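Local coordinates for protein uncharacterized ACR, COG1565 superfamily (Burkholderia thailandensis, PDB 4F3N) that is of unproven function but, with its methyltransferase fold, probably transfers methyl groups from S-adenosylmethionine, perhaps to arginine side chains of proteins, at residues Y81-L86 against P332-I337; Q363-L368 against K396-E400. One frame throughout, in Å; residues are numbered along the deposited sequence.

How the interactions relate
Interactions 1 and 2 lie on opposite sides of the chain's centre. Their centres are 30 Å apart and their nearest atoms about 16 Å apart, so they do not touch. Interaction 1 is a buried apolar contact between an early helix and strand 336-342 with the loop before it. Interaction 2 packs two helices near the edge of the seven-stranded methyltransferase sheet. No S-adenosyl-L-homocysteine is bound in this model. T113, a residue seen to bind that ligand, has its side chain about 8 Å from that of D336 in interaction 1 and about 8 Å from that of Q363 in interaction 2. The side chain of Q363 is also about 6 Å from that of N214, another such residue.

Interaction 1: Y81-L86 against P332-I337; sequences YMERVL and PGLQDI
The carbonyl oxygen of I337 is flanked by two apolar ends, M82 CE and L86 CD1, each 3.6 Å from I337 O. L86 also reaches the amide side, with CD2 3.7 Å from I337 N. The contact joins helix 78-87 to strand 336-342 and the loop before it. The I337 side chain starts toward the helix. Its CD1 presses on V85 CG2 at 3.5 Å, tighter than usual carbon contact, and the two side chains cross at about a right angle. The other methyl, I337 CG2, lies against M82 SD. The extended M82 chain runs past I337 in the opposite direction, which brings CE to I337 O.

V85 uses its second branch on the loop: CG1 meets P332 CB at 3.9 Å and lies over one face of the Y81 ring, toward its rim. Y81 OH comes to 3.8 Å from P332 CG, but its hydrogen bond goes to P328 O. The backbones come closest, CA to CA, at V85 and G333 (5.0 Å). At the G333 backbone angles (phi 93°, psi -15°) a CB would be jammed against the carbonyl O of P332, which calls for glycine. Van der Waals packing and apolar burial hold the contact, and I337 N and O are buried in it without polar partners.

Interaction 2: Q363-L368 against K396-E400; sequences QARFLL and KLISE
A364 CA and I398 CA lie only 4.2 Å apart, where the start of helix 363-369 meets the last turn of helix 384-398. This is helix packing at one edge of a class I methyltransferase fold, whose seven-stranded sheet has the order 3-2-1-4-5-7-6. Helix 363-369 directly follows 356-362, one of the two outermost strands. Helix 384-398 belongs to the connection from there to strand 407-414.

One polar bond spans the contact. Q363 NE2 donates to L397 O at 3.0 Å, and the N-H points almost straight at the acceptor, at 179°. The donor lies in the carbonyl plane, on a lone pair of L397 O. The oxygen in turn lies in the plane of the Q363 amide, so both flat groups are well placed for the bond. Q363 gets there with CG anti to its backbone N (chi1 176°) and an extended chain beyond. Its amide also passes the L397 side chain, with NE2 3.8 Å from CD2.

The small A364 allows the close approach: its CB sits 3.2 Å from I398 O, a tight fit. L367 turns toward the other helix, and its CD1 meets L397 CB at 3.8 Å. I372 of helix 372-376 packs on both these leucines. I398 divides its branches between two leucines. CG2 faces L367 CB at 4.1 Å. CG1, placed between the backbone N and carbonyl carbon (chi1 75°), carries CD1 to 4.0 Å from CD2 of L368.

Interaction 1: Y81-L86 against P332-I337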
ATOM      1  N   TYR A  81     -14.525  -6.841   8.827  1.00  9.53           N
ATOM      2  CA  TYR A  81     -15.294  -5.699   8.381  1.00  9.21           C
ATOM      3  C   TYR A  81     -14.596  -4.999   7.221  1.00  9.32           C
ATOM      4  O   TYR A  81     -15.192  -4.753   6.154  1.00  9.08           O
ATOM      5  CB  TYR A  81     -15.559  -4.723   9.556  1.00  9.01           C
ATOM      6  CG  TYR A  81     -16.269  -3.485   9.109  1.00  8.62           C
ATOM      7  CD1 TYR A  81     -17.647  -3.452   9.023  1.00  8.90           C
ATOM      8  CD2 TYR A  81     -15.556  -2.345   8.734  1.00  8.67           C
ATOM      9  CE1 TYR A  81     -18.319  -2.298   8.580  1.00  8.80           C
ATOM     10  CE2 TYR A  81     -16.198  -1.230   8.265  1.00  8.65           C
ATOM     11  CZ  TYR A  81     -17.566  -1.211   8.154  1.00  8.90           C
ATOM     12  OH  TYR A  81     -18.204  -0.070   7.682  1.00  9.15           O
ATOM     13  N   MET A  82     -13.325  -4.676   7.428  1.00  9.53           N
ATOM     14  CA  MET A  82     -12.575  -3.941   6.437  1.00  9.76           C
ATOM     15  C   MET A  82     -12.426  -4.777   5.165  1.00 10.81           C
ATOM     16  O   MET A  82     -12.556  -4.276   4.056  1.00 10.66           O
ATOM     17  CB  MET A  82     -11.192  -3.596   6.993  1.00  9.67           C
ATOM     18  CG  MET A  82     -10.422  -2.629   6.138  1.00  9.85           C
ATOM     19  SD  MET A  82      -8.937  -2.161   7.023  1.00 10.17           S
ATOM     20  CE  MET A  82      -7.892  -1.693   5.653  1.00  9.84           C
ATOM     21  N   GLU A  83     -12.185  -6.070   5.334  1.00 12.11           N
ATOM     22  CA  GLU A  83     -12.055  -6.945   4.139  1.00 14.21           C
ATOM     23  C   GLU A  83     -13.313  -6.874   3.291  1.00 13.95           C
ATOM     24  O   GLU A  83     -13.258  -6.748   2.041  1.00 13.64           O
ATOM     25  CB  GLU A  83     -11.771  -8.378   4.528  1.00 16.77           C
ATOM     26  CG  GLU A  83     -11.786  -9.372   3.345  1.00 21.47           C
ATOM     27  CD  GLU A  83     -11.717 -10.813   3.809  1.00 26.08           C
ATOM     28  OE1 GLU A  83     -11.639 -11.062   5.038  1.00 31.30           O
ATOM     29  OE2 GLU A  83     -11.810 -11.720   2.947  1.00 34.26           O
ATOM     30  N   ARG A  84     -14.468  -6.962   3.941  1.00 12.99           N
ATOM     31  CA  ARG A  84     -15.701  -7.006   3.196  1.00 14.23           C
ATOM     32  C   ARG A  84     -16.090  -5.657   2.548  1.00 12.73           C
ATOM     33  O   ARG A  84     -16.502  -5.625   1.374  1.00 12.86           O
ATOM     34  CB  ARG A  84     -16.831  -7.577   4.087  1.00 16.00           C
ATOM     35  CG  ARG A  84     -16.681  -9.055   4.397  1.00 18.91           C
ATOM     36  CD  ARG A  84     -16.588  -9.909   3.141  1.00 21.67           C
ATOM     37  NE  ARG A  84     -17.852  -9.959   2.407  1.00 24.43           N
ATOM     38  CZ  ARG A  84     -18.026 -10.621   1.255  1.00 25.44           C
ATOM     39  NH1 ARG A  84     -19.210 -10.628   0.653  1.00 26.24           N
ATOM     40  NH2 ARG A  84     -17.012 -11.263   0.691  1.00 26.54           N
ATOM     41  N   VAL A  85     -15.940  -4.548   3.268  1.00 12.17           N
ATOM     42  CA  VAL A  85     -16.372  -3.262   2.713  1.00 12.40           C
ATOM     43  C   VAL A  85     -15.442  -2.810   1.592  1.00 12.30           C
ATOM     44  O   VAL A  85     -15.869  -2.104   0.654  1.00 13.41           O
ATOM     45  CB  VAL A  85     -16.561  -2.148   3.763  1.00 12.01           C
ATOM     46  CG1 VAL A  85     -17.551  -2.583   4.848  1.00 11.32           C
ATOM     47  CG2 VAL A  85     -15.227  -1.721   4.348  1.00 12.33           C
ATOM     48  N   LEU A  86     -14.184  -3.264   1.621  1.00 11.82           N
ATOM     49  CA  LEU A  86     -13.243  -2.892   0.589  1.00 12.13           C
ATOM     50  C   LEU A  86     -13.257  -3.880  -0.589  1.00 13.02           C
ATOM     51  O   LEU A  86     -13.139  -3.459  -1.725  1.00 13.97           O
ATOM     52  CB  LEU A  86     -11.827  -2.757   1.170  1.00 11.67           C
ATOM     53  CG  LEU A  86     -11.560  -1.649   2.215  1.00 11.21           C
ATOM     54  CD1 LEU A  86     -10.074  -1.632   2.597  1.00 11.16           C
ATOM     55  CD2 LEU A  86     -11.971  -0.306   1.629  1.00 11.37           C
ATOM     56  N   PRO A 332     -20.556   2.171   3.801  1.00 10.72           N
ATOM     57  CA  PRO A 332     -19.797   0.990   3.403  1.00 10.90           C
ATOM     58  C   PRO A 332     -19.803   0.771   1.877  1.00 11.41           C
ATOM     59  O   PRO A 332     -20.857   0.784   1.246  1.00 12.41           O
ATOM     60  CB  PRO A 332     -20.521  -0.161   4.110  1.00 10.78           C
ATOM     61  CG  PRO A 332     -21.080   0.464   5.323  1.00 10.84           C
ATOM     62  CD  PRO A 332     -21.493   1.873   4.901  1.00 11.14           C
ATOM     63  N   GLY A 333     -18.631   0.569   1.321  1.00 11.96           N
ATOM     64  CA  GLY A 333     -18.505   0.324  -0.115  1.00 12.32           C
ATOM     65  C   GLY A 333     -18.252   1.585  -0.915  1.00 13.54           C
ATOM     66  O   GLY A 333     -17.897   1.493  -2.111  1.00 13.50           O
ATOM     67  N   LEU A 334     -18.478   2.769  -0.328  1.00 13.37           N
ATOM     68  CA  LEU A 334     -18.345   4.033  -1.067  1.00 13.82           C
ATOM     69  C   LEU A 334     -17.183   4.896  -0.601  1.00 14.30           C
ATOM     70  O   LEU A 334     -16.974   6.001  -1.111  1.00 14.16           O
ATOM     71  CB  LEU A 334     -19.636   4.848  -0.998  1.00 14.36           C
ATOM     72  CG  LEU A 334     -20.914   4.131  -1.415  1.00 15.15           C
ATOM     73  CD1 LEU A 334     -22.110   5.097  -1.318  1.00 15.37           C
ATOM     74  CD2 LEU A 334     -20.800   3.553  -2.827  1.00 14.97           C
ATOM     75  N   GLN A 335     -16.417   4.412   0.385  1.00 13.96           N
ATOM     76  CA  GLN A 335     -15.243   5.108   0.820  1.00 14.23           C
ATOM     77  C   GLN A 335     -14.074   4.129   1.010  1.00 14.15           C
ATOM     78  O   GLN A 335     -14.280   2.922   1.203  1.00 13.04           O
ATOM     79  CB  GLN A 335     -15.520   5.901   2.118  1.00 14.13           C
ATOM     80  CG  GLN A 335     -15.830   5.028   3.339  1.00 14.01           C
ATOM     81  CD  GLN A 335     -15.797   5.806   4.639  1.00 14.33           C
ATOM     82  OE1 GLN A 335     -15.912   7.046   4.664  1.00 15.20           O
ATOM     83  NE2 GLN A 335     -15.649   5.083   5.761  1.00 13.41           N
ATOM     84  N   ASP A 336     -12.874   4.697   0.948  1.00 15.52           N
ATOM     85  CA  ASP A 336     -11.605   4.004   1.185  1.00 16.87           C
ATOM     86  C   ASP A 336     -11.404   3.912   2.696  1.00 15.23           C
ATOM     87  O   ASP A 336     -11.852   4.773   3.429  1.00 14.85           O
ATOM     88  CB  ASP A 336     -10.485   4.898   0.604  1.00 21.06           C
ATOM     89  CG  ASP A 336      -9.214   4.189   0.363  1.00 25.89           C
ATOM     90  OD1 ASP A 336      -9.117   2.980   0.657  1.00 30.15           O
ATOM     91  OD2 ASP A 336      -8.296   4.879  -0.144  1.00 28.20           O
ATOM     92  N   ILE A 337     -10.707   2.872   3.143  1.00 13.22           N
ATOM     93  CA  ILE A 337     -10.264   2.753   4.527  1.00 12.69           C
ATOM     94  C   ILE A 337      -8.799   2.317   4.450  1.00 11.98           C
ATOM     95  O   ILE A 337      -8.488   1.325   3.772  1.00 11.32           O
ATOM     96  CB  ILE A 337     -11.045   1.686   5.347  1.00 12.30           C
ATOM     97  CG1 ILE A 337     -12.578   1.959   5.316  1.00 12.54           C
ATOM     98  CG2 ILE A 337     -10.518   1.690   6.793  1.00 12.25           C
ATOM     99  CD1 ILE A 337     -13.444   0.835   5.893  1.00 12.96           C
TER

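Interaction 2: Q363-L368 against K396-E400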
ATOM      1  N   GLN A 363      10.763   8.244   0.954  1.00  7.80           N
ATOM      2  CA  GLN A 363      10.572   8.464  -0.485  1.00  7.45           C
ATOM      3  C   GLN A 363      11.425   9.609  -1.005  1.00  7.53           C
ATOM      4  O   GLN A 363      11.966   9.528  -2.094  1.00  7.39           O
ATOM      5  CB  GLN A 363       9.089   8.794  -0.763  1.00  7.25           C
ATOM      6  CG  GLN A 363       8.831   9.124  -2.221  1.00  7.30           C
ATOM      7  CD  GLN A 363       7.360   9.070  -2.563  1.00  7.34           C
ATOM      8  OE1 GLN A 363       6.789   7.993  -2.668  1.00  7.53           O
ATOM      9  NE2 GLN A 363       6.732  10.249  -2.750  1.00  7.33           N
ATOM     10  N   ALA A 364      11.535  10.694  -0.249  1.00  7.92           N
ATOM     11  CA  ALA A 364      12.400  11.810  -0.688  1.00  8.33           C
ATOM     12  C   ALA A 364      13.831  11.361  -0.949  1.00  8.79           C
ATOM     13  O   ALA A 364      14.406  11.628  -2.006  1.00  8.20           O
ATOM     14  CB  ALA A 364      12.414  12.951   0.320  1.00  8.68           C
ATOM     15  N   ARG A 365      14.400  10.644   0.008  1.00  9.44           N
ATOM     16  CA  ARG A 365      15.788  10.242  -0.088  1.00 10.60           C
ATOM     17  C   ARG A 365      15.938   9.240  -1.227  1.00  9.31           C
ATOM     18  O   ARG A 365      16.884   9.312  -1.989  1.00  8.78           O
ATOM     19  CB  ARG A 365      16.203   9.623   1.229  1.00 13.06           C
ATOM     20  CG  ARG A 365      17.639   9.203   1.330  1.00 16.26           C
ATOM     21  CD  ARG A 365      18.543  10.403   1.404  1.00 18.69           C
ATOM     22  NE  ARG A 365      18.917  10.863   0.099  1.00 21.32           N
ATOM     23  CZ  ARG A 365      19.797  11.833  -0.116  1.00 24.70           C
ATOM     24  NH1 ARG A 365      20.072  12.189  -1.361  1.00 25.52           N
ATOM     25  NH2 ARG A 365      20.376  12.468   0.919  1.00 28.87           N
ATOM     26  N   PHE A 366      14.980   8.326  -1.379  1.00  8.21           N
ATOM     27  CA  PHE A 366      15.034   7.305  -2.434  1.00  7.95           C
ATOM     28  C   PHE A 366      15.004   7.980  -3.825  1.00  7.84           C
ATOM     29  O   PHE A 366      15.833   7.686  -4.693  1.00  7.41           O
ATOM     30  CB  PHE A 366      13.854   6.345  -2.252  1.00  8.05           C
ATOM     31  CG  PHE A 366      13.761   5.245  -3.285  1.00  7.74           C
ATOM     32  CD1 PHE A 366      14.396   4.012  -3.083  1.00  7.85           C
ATOM     33  CD2 PHE A 366      12.997   5.420  -4.418  1.00  7.89           C
ATOM     34  CE1 PHE A 366      14.244   2.968  -4.003  1.00  8.03           C
ATOM     35  CE2 PHE A 366      12.860   4.387  -5.324  1.00  7.83           C
ATOM     36  CZ  PHE A 366      13.478   3.159  -5.115  1.00  7.79           C
ATOM     37  N   LEU A 367      14.057   8.908  -3.995  1.00  7.44           N
ATOM     38  CA  LEU A 367      13.856   9.600  -5.281  1.00  7.64           C
ATOM     39  C   LEU A 367      15.033  10.529  -5.580  1.00  7.87           C
ATOM     40  O   LEU A 367      15.496  10.596  -6.726  1.00  8.40           O
ATOM     41  CB  LEU A 367      12.531  10.349  -5.324  1.00  7.47           C
ATOM     42  CG  LEU A 367      11.265   9.495  -5.346  1.00  7.28           C
ATOM     43  CD1 LEU A 367       9.983  10.335  -5.388  1.00  7.64           C
ATOM     44  CD2 LEU A 367      11.270   8.524  -6.550  1.00  7.57           C
ATOM     45  N   LEU A 368      15.510  11.241  -4.582  1.00  8.68           N
ATOM     46  CA  LEU A 368      16.720  12.039  -4.768  1.00  8.99           C
ATOM     47  C   LEU A 368      17.930  11.171  -5.211  1.00  9.62           C
ATOM     48  O   LEU A 368      18.641  11.508  -6.165  1.00 10.35           O
ATOM     49  CB  LEU A 368      17.070  12.781  -3.488  1.00  9.06           C
ATOM     50  CG  LEU A 368      16.187  13.982  -3.218  1.00  9.06           C
ATOM     51  CD1 LEU A 368      16.414  14.412  -1.753  1.00  9.31           C
ATOM     52  CD2 LEU A 368      16.487  15.101  -4.217  1.00  9.41           C
ATOM     53  N   LYS A 396       6.020  17.921  -4.628  1.00 11.59           N
ATOM     54  CA  LYS A 396       5.016  17.107  -3.944  1.00 10.82           C
ATOM     55  C   LYS A 396       5.594  15.735  -3.571  1.00 10.40           C
ATOM     56  O   LYS A 396       5.303  15.189  -2.491  1.00  9.96           O
ATOM     57  CB  LYS A 396       3.800  16.921  -4.847  1.00 11.57           C
ATOM     58  N   LEU A 397       6.386  15.181  -4.486  1.00  9.70           N
ATOM     59  CA  LEU A 397       6.974  13.850  -4.252  1.00  9.56           C
ATOM     60  C   LEU A 397       8.037  13.824  -3.147  1.00  9.61           C
ATOM     61  O   LEU A 397       8.185  12.804  -2.475  1.00  9.09           O
ATOM     62  CB  LEU A 397       7.566  13.281  -5.527  1.00  9.35           C
ATOM     63  CG  LEU A 397       6.573  12.846  -6.599  1.00  9.36           C
ATOM     64  CD1 LEU A 397       7.248  12.472  -7.890  1.00  9.58           C
ATOM     65  CD2 LEU A 397       5.701  11.683  -6.120  1.00  9.26           C
ATOM     66  N   ILE A 398       8.776  14.924  -2.969  1.00  9.42           N
ATOM     67  CA  ILE A 398       9.972  14.898  -2.132  1.00  9.78           C
ATOM     68  C   ILE A 398       9.931  15.847  -0.938  1.00 10.32           C
ATOM     69  O   ILE A 398      10.689  15.652   0.022  1.00 10.33           O
ATOM     70  CB  ILE A 398      11.321  15.083  -2.938  1.00  9.91           C
ATOM     71  CG1 ILE A 398      11.536  16.536  -3.393  1.00 10.27           C
ATOM     72  CG2 ILE A 398      11.344  14.102  -4.140  1.00  9.54           C
ATOM     73  CD1 ILE A 398      12.876  16.780  -4.112  1.00 10.60           C
ATOM     74  N   SER A 399       9.023  16.822  -0.940  1.00 11.05           N
ATOM     75  CA  SER A 399       8.945  17.733   0.186  1.00 12.12           C
ATOM     76  C   SER A 399       8.535  17.037   1.498  1.00 12.02           C
ATOM     77  O   SER A 399       7.635  16.216   1.528  1.00 11.46           O
ATOM     78  CB  SER A 399       8.008  18.929  -0.115  1.00 12.80           C
ATOM     79  OG  SER A 399       7.813  19.658   1.084  1.00 15.62           O
ATOM     80  N   GLU A 400       9.190  17.417   2.594  1.00 13.32           N
ATOM     81  CA  GLU A 400       8.851  16.948   3.941  1.00 14.32           C
ATOM     82  C   GLU A 400       7.397  17.311   4.275  1.00 14.14           C
ATOM     83  O   GLU A 400       6.739  16.595   5.040  1.00 13.70           O
ATOM     84  CB  GLU A 400       9.779  17.591   4.996  1.00 16.82           C
ATOM     85  CG  GLU A 400       9.493  17.176   6.424  1.00 18.94           C
ATOM     86  CD  GLU A 400      10.252  18.002   7.449  1.00 22.12           C
ATOM     87  OE1 GLU A 400      10.458  19.210   7.250  1.00 25.48           O
ATOM     88  OE2 GLU A 400      10.624  17.421   8.479  1.00 27.45           O
TER